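Local coordinates for fatty acid CoA ligase (Marinactinospora thermotolerans, PDB 6SQ8), which belongs to the ANL superfamily of AMP-binding enzymes, with a large N-terminal domain joined to a small C-terminal one, and holds adenosine monophosphate, at residues Arg316-Ala321 against His389-Asp394; Ala441-Ala446 against Arg471-Val476. One frame throughout, in Å; residues are numbered along the deposited sequence.

Contact 1 of 2, residues Arg316-Ala321 against His389-Asp394; sequences RELLTA and HLHLTD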
loop_
_atom_site.group_PDB
_atom_site.type_symbol
_atom_site.label_atom_id
_atom_site.label_comp_id
_atom_site.label_asym_id
_atom_site.label_seq_id
_atom_site.Cartn_x
_atom_site.Cartn_y
_atom_site.Cartn_z
ATOM N N ARG A 316 -24.090 6.494 2.478
ATOM C CA ARG A 316 -23.369 7.116 3.626
ATOM C C ARG A 316 -22.895 6.010 4.583
ATOM O O ARG A 316 -21.770 6.079 5.091
ATOM C CB ARG A 316 -24.230 8.168 4.352
ATOM N N GLU A 317 -23.753 4.993 4.794
ATOM C CA GLU A 317 -23.544 3.925 5.784
ATOM C C GLU A 317 -22.239 3.157 5.511
ATOM O O GLU A 317 -21.640 2.600 6.434
ATOM C CB GLU A 317 -24.669 2.895 5.790
ATOM C CG GLU A 317 -26.051 3.459 5.508
ATOM C CD GLU A 317 -26.539 3.232 4.080
ATOM O OE1 GLU A 317 -26.556 2.052 3.629
ATOM O OE2 GLU A 317 -26.906 4.229 3.404
ATOM N N LEU A 318 -21.800 3.110 4.248
ATOM C CA LEU A 318 -20.641 2.322 3.845
ATOM C C LEU A 318 -19.357 3.158 3.801
ATOM O O LEU A 318 -18.285 2.625 3.472
ATOM C CB LEU A 318 -20.925 1.725 2.466
ATOM C CG LEU A 318 -22.104 0.767 2.402
ATOM C CD1 LEU A 318 -22.204 0.176 1.011
ATOM C CD2 LEU A 318 -21.970 -0.325 3.448
ATOM N N LEU A 319 -19.428 4.451 4.113
ATOM C CA LEU A 319 -18.232 5.288 4.066
ATOM C C LEU A 319 -17.266 4.935 5.199
ATOM O O LEU A 319 -16.167 5.387 5.193
ATOM C CB LEU A 319 -18.651 6.757 4.128
ATOM C CG LEU A 319 -19.371 7.281 2.890
ATOM C CD1 LEU A 319 -19.849 8.697 3.127
ATOM C CD2 LEU A 319 -18.475 7.218 1.671
ATOM N N THR A 320 -17.691 4.110 6.153
ATOM C CA THR A 320 -16.807 3.630 7.202
ATOM C C THR A 320 -16.318 2.209 6.899
ATOM O O THR A 320 -15.698 1.582 7.763
ATOM C CB THR A 320 -17.509 3.648 8.562
ATOM O OG1 THR A 320 -18.741 2.914 8.493
ATOM C CG2 THR A 320 -17.756 5.067 9.026
ATOM N N ALA A 321 -16.585 1.718 5.679
ATOM C CA ALA A 321 -16.296 0.348 5.298
ATOM C C ALA A 321 -15.121 0.282 4.319
ATOM O O ALA A 321 -14.781 1.255 3.651
ATOM C CB ALA A 321 -17.511 -0.275 4.678
ATOM N N HIS A 389 -20.455 -6.065 4.096
ATOM C CA HIS A 389 -19.313 -5.167 3.960
ATOM C C HIS A 389 -18.519 -5.193 5.262
ATOM O O HIS A 389 -19.102 -5.163 6.342
ATOM C CB HIS A 389 -19.761 -3.747 3.632
ATOM C CG HIS A 389 -20.398 -3.612 2.292
ATOM N ND1 HIS A 389 -21.753 -3.768 2.115
ATOM C CD2 HIS A 389 -19.886 -3.297 1.080
ATOM C CE1 HIS A 389 -22.052 -3.572 0.844
ATOM N NE2 HIS A 389 -20.923 -3.287 0.190
ATOM N N LEU A 390 -17.189 -5.239 5.150
ATOM C CA LEU A 390 -16.338 -5.256 6.304
ATOM C C LEU A 390 -16.100 -3.809 6.744
ATOM O O LEU A 390 -15.865 -2.920 5.906
ATOM C CB LEU A 390 -15.027 -5.956 5.945
ATOM C CG LEU A 390 -13.971 -5.983 7.053
ATOM C CD1 LEU A 390 -14.468 -6.749 8.265
ATOM C CD2 LEU A 390 -12.679 -6.586 6.547
ATOM N N HIS A 391 -16.186 -3.588 8.065
ATOM C CA HIS A 391 -15.898 -2.309 8.685
ATOM C C HIS A 391 -14.747 -2.492 9.686
ATOM O O HIS A 391 -14.844 -3.301 10.609
ATOM C CB HIS A 391 -17.131 -1.787 9.419
ATOM C CG HIS A 391 -18.215 -1.251 8.547
ATOM N ND1 HIS A 391 -19.127 -2.070 7.898
ATOM C CD2 HIS A 391 -18.598 0.017 8.285
ATOM C CE1 HIS A 391 -20.007 -1.322 7.256
ATOM N NE2 HIS A 391 -19.698 -0.037 7.472
ATOM N N LEU A 392 -13.674 -1.713 9.530
ATOM C CA LEU A 392 -12.562 -1.779 10.444
ATOM C C LEU A 392 -12.753 -0.733 11.543
ATOM O O LEU A 392 -12.881 0.441 11.234
ATOM C CB LEU A 392 -11.259 -1.498 9.696
ATOM C CG LEU A 392 -10.921 -2.490 8.575
ATOM C CD1 LEU A 392 -9.580 -2.154 7.937
ATOM C CD2 LEU A 392 -10.936 -3.940 9.055
ATOM N N THR A 393 -12.681 -1.171 12.812
ATOM C CA THR A 393 -12.794 -0.291 13.950
ATOM C C THR A 393 -11.423 0.116 14.497
ATOM O O THR A 393 -11.343 1.137 15.186
ATOM C CB THR A 393 -13.637 -0.936 15.053
ATOM O OG1 THR A 393 -12.926 -2.067 15.571
ATOM C CG2 THR A 393 -15.024 -1.290 14.560
ATOM N N ASP A 394 -10.373 -0.657 14.208
ATOM C CA ASP A 394 -9.048 -0.343 14.747
ATOM C C ASP A 394 -7.974 -1.338 14.283
ATOM O O ASP A 394 -8.223 -2.497 14.031
ATOM C CB ASP A 394 -9.035 -0.378 16.281
ATOM C CG ASP A 394 -8.737 0.952 16.954
ATOM O OD1 ASP A 394 -8.024 1.774 16.346
ATOM O OD2 ASP A 394 -9.214 1.146 18.084
HETATM O O HOH W 1 -13.128 0.619 7.530
#
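A short 3-10 segment beginning at R316 runs into a type I turn from L318 to A321, closed by A321 N donating to L318 O at 2.9 Å, and this turn sets the chain beside strand 390-395, with the CA atoms of A321 and H391 4.3 Å apart. H391 is the side chain most engaged. Its CG lies anti to the carbonyl carbon and beside the backbone N (chi1 -74°), which swings the imidazole across to the turn. There the methyl of A321 sits over the centre of one ring face, CB lying 3.7 Å from the centroid in a CH-pi contact. The ring edge meets polar atoms: H391 NE2 points almost straight at E317 O, a weak hydrogen bond of 3.4 Å with an N-H...O angle of 172°, and T320 OG1 lies along the same edge, placed by a chi1 of 54° that puts it between backbone N and carbonyl carbon. H391 ND1 makes a second weak bond, back to H389 O at 3.5 Å. From A321 the chain enters strand 321-325, which pairs antiparallel with strand 390-395 beyond the turn, where L390 bonds to V322 and G323. Strand 390-395 lies at the AMP site of this ANL fold, and L392 touches the nucleotide. A water bridges the segments, giving a hydrogen to T320 O at 2.8 Å and accepting one from L392 N at 3.1 Å. Nearer the start of the strand, both methyls of L318 lie over one face of the H389 ring, CD1 being 3.9 Å from its centroid and offset toward the rim; NE2 of that ring also makes a weak hydrogen bond to D312.

Contact 2 of 2, residues Ala441-Ala446 against Arg471-Val476; sequences AAVVVA and RRVEFV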
loop_
_atom_site.group_PDB
_atom_site.type_symbol
_atom_site.label_atom_id
_atom_site.label_comp_id
_atom_site.label_asym_id
_atom_site.label_seq_id
_atom_site.Cartn_x
_atom_site.Cartn_y
_atom_site.Cartn_z
ATOM N N ALA A 441 -7.097 13.159 21.922
ATOM C CA ALA A 441 -7.358 13.384 20.528
ATOM C C ALA A 441 -6.503 14.544 20.037
ATOM O O ALA A 441 -6.576 15.641 20.562
ATOM C CB ALA A 441 -8.819 13.671 20.313
ATOM N N ALA A 442 -5.678 14.256 19.036
ATOM C CA ALA A 442 -5.029 15.249 18.227
ATOM C C ALA A 442 -5.917 15.520 17.016
ATOM O O ALA A 442 -6.295 14.590 16.316
ATOM C CB ALA A 442 -3.687 14.746 17.790
ATOM N N VAL A 443 -6.223 16.794 16.774
ATOM C CA VAL A 443 -7.202 17.186 15.802
ATOM C C VAL A 443 -6.572 18.201 14.861
ATOM O O VAL A 443 -5.931 19.116 15.282
ATOM C CB VAL A 443 -8.449 17.757 16.495
ATOM C CG1 VAL A 443 -9.349 18.502 15.524
ATOM C CG2 VAL A 443 -9.229 16.647 17.195
ATOM N N VAL A 444 -6.769 17.983 13.565
ATOM C CA VAL A 444 -6.439 18.938 12.545
ATOM C C VAL A 444 -7.716 19.671 12.136
ATOM O O VAL A 444 -8.719 19.112 11.741
ATOM C CB VAL A 444 -5.770 18.279 11.337
ATOM C CG1 VAL A 444 -5.368 19.304 10.295
ATOM C CG2 VAL A 444 -4.572 17.449 11.765
ATOM N N VAL A 445 -7.609 20.983 12.212
ATOM C CA VAL A 445 -8.673 21.898 12.077
ATOM C C VAL A 445 -8.718 22.301 10.605
ATOM O O VAL A 445 -7.695 22.239 9.930
ATOM C CB VAL A 445 -8.362 23.059 13.035
ATOM C CG1 VAL A 445 -8.437 24.426 12.379
ATOM C CG2 VAL A 445 -9.206 22.954 14.291
ATOM N N ALA A 446 -9.884 22.748 10.131
ATOM C CA ALA A 446 -10.059 23.193 8.752
ATOM C C ALA A 446 -9.377 24.552 8.510
ATOM O O ALA A 446 -9.308 25.367 9.421
ATOM C CB ALA A 446 -11.531 23.269 8.450
ATOM N N ARG A 471 -10.540 13.243 26.990
ATOM C CA ARG A 471 -10.249 14.169 28.064
ATOM C C ARG A 471 -9.430 15.343 27.526
ATOM O O ARG A 471 -9.733 16.475 27.804
ATOM C CB ARG A 471 -9.505 13.456 29.206
ATOM C CG ARG A 471 -9.094 14.370 30.353
ATOM C CD ARG A 471 -9.069 13.635 31.678
ATOM N NE ARG A 471 -7.722 13.387 32.149
ATOM C CZ ARG A 471 -7.430 12.545 33.118
ATOM N NH1 ARG A 471 -8.182 11.470 33.318
ATOM N NH2 ARG A 471 -6.391 12.791 33.895
ATOM N N ARG A 472 -8.377 15.041 26.771
ATOM C CA ARG A 472 -7.475 16.050 26.213
ATOM C C ARG A 472 -7.715 16.130 24.695
ATOM O O ARG A 472 -7.829 15.107 24.023
ATOM C CB ARG A 472 -6.011 15.728 26.534
ATOM C CG ARG A 472 -5.705 15.582 28.025
ATOM C CD ARG A 472 -4.417 16.212 28.538
ATOM N NE ARG A 472 -3.970 17.356 27.736
ATOM C CZ ARG A 472 -2.795 17.444 27.102
ATOM N NH1 ARG A 472 -1.750 16.774 27.567
ATOM N NH2 ARG A 472 -2.684 18.196 26.010
ATOM N N VAL A 473 -7.829 17.361 24.193
ATOM C CA VAL A 473 -7.948 17.660 22.789
ATOM C C VAL A 473 -6.866 18.678 22.423
ATOM O O VAL A 473 -6.863 19.764 22.960
ATOM C CB VAL A 473 -9.352 18.196 22.451
ATOM C CG1 VAL A 473 -9.454 18.647 20.996
ATOM C CG2 VAL A 473 -10.426 17.166 22.748
ATOM N N GLU A 474 -5.970 18.309 21.506
ATOM C CA GLU A 474 -4.869 19.148 21.059
ATOM C C GLU A 474 -5.041 19.449 19.570
ATOM O O GLU A 474 -5.184 18.523 18.779
ATOM C CB GLU A 474 -3.569 18.381 21.266
ATOM C CG GLU A 474 -2.991 18.607 22.638
ATOM C CD GLU A 474 -2.160 19.875 22.601
ATOM O OE1 GLU A 474 -1.334 20.017 21.648
ATOM O OE2 GLU A 474 -2.370 20.735 23.483
ATOM N N PHE A 475 -4.965 20.725 19.200
ATOM C CA PHE A 475 -5.028 21.113 17.807
ATOM C C PHE A 475 -3.607 21.164 17.237
ATOM O O PHE A 475 -2.737 21.773 17.806
ATOM C CB PHE A 475 -5.771 22.444 17.641
ATOM C CG PHE A 475 -7.218 22.424 18.074
ATOM C CD1 PHE A 475 -8.098 21.501 17.543
ATOM C CD2 PHE A 475 -7.700 23.303 19.028
ATOM C CE1 PHE A 475 -9.430 21.473 17.931
ATOM C CE2 PHE A 475 -9.026 23.268 19.427
ATOM C CZ PHE A 475 -9.890 22.354 18.876
ATOM N N VAL A 476 -3.404 20.508 16.090
ATOM C CA VAL A 476 -2.090 20.285 15.501
ATOM C C VAL A 476 -2.181 20.580 13.999
ATOM O O VAL A 476 -3.274 20.532 13.424
ATOM C CB VAL A 476 -1.625 18.842 15.771
ATOM C CG1 VAL A 476 -1.441 18.573 17.258
ATOM C CG2 VAL A 476 -2.588 17.816 15.191
#
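Four backbone hydrogen bonds join strands 441-445 and 472-475 in parallel, their short axes inclined at 34°. A441 N donates to R472 O at 3.0 Å, and A441 O receives E474 N at 2.9 Å, nearly along the C=O axis. E474 then returns a bond through its own carbonyl, which takes V443 N at 2.8 Å. In the last, V476 N reaches V443 O at 3.0 Å from above the carbonyl plane, 25° out of it. CA-H...O contacts from V473, A442 and F475 fill in between these bonds. A441 and V443 thus spend both their N-H and C=O groups on this pairing, whereas A442 and V444 bond in the other direction to strand 422-432, which leaves strand 438-445 in the middle of a three-stranded sheet. The two parallel strands and helix 453-463 between them form a beta-alpha-beta crossover of the C-terminal domain. Apolar contacts on the face carrying A441, V443, V473 and F475 look toward that helix, which V473 meets at R457 and F475 at L456. V443 and F475 point the same way side by side, V443 CG1 approaching the ring at its edge, 3.8 Å from F475 CE1. V445 CG2 comes obliquely to the same side of the ring, 3.7 Å from F475 CD1. Across the sheet, on the face of A442 and E474, V476 CG2 takes the crowded position between its backbone N and carbonyl carbon, so that it meets V444 CG2 at 4.0 Å and lies near A442 CB; here E474 touches F496 and V476 touches W495. A salt bridge runs along the outer strand: the E474 chain bends at chi2, and OE2 pairs with R472 NH2 at 3.6 Å.

Following the chain, contact 1 closes first: from the turn after strand 303-308, the polypeptide runs through 67 residues, largely strands and loops, before returning in 389-394 to lie against its own start. Contact 2 opens only later, beyond helix 409-418 and strand 422-432, and closes a shorter loop of 24 residues holding helix 453-463. The two loops follow in series, neither nested nor crossing, and the contacts do not touch, their nearest atoms being about 12 Å apart. Contact 1 ties strand 390-395, beside the bound AMP, to the turn ahead of strand 321-325, whereas contact 2 builds the edge of the small sheet in the C-terminal domain.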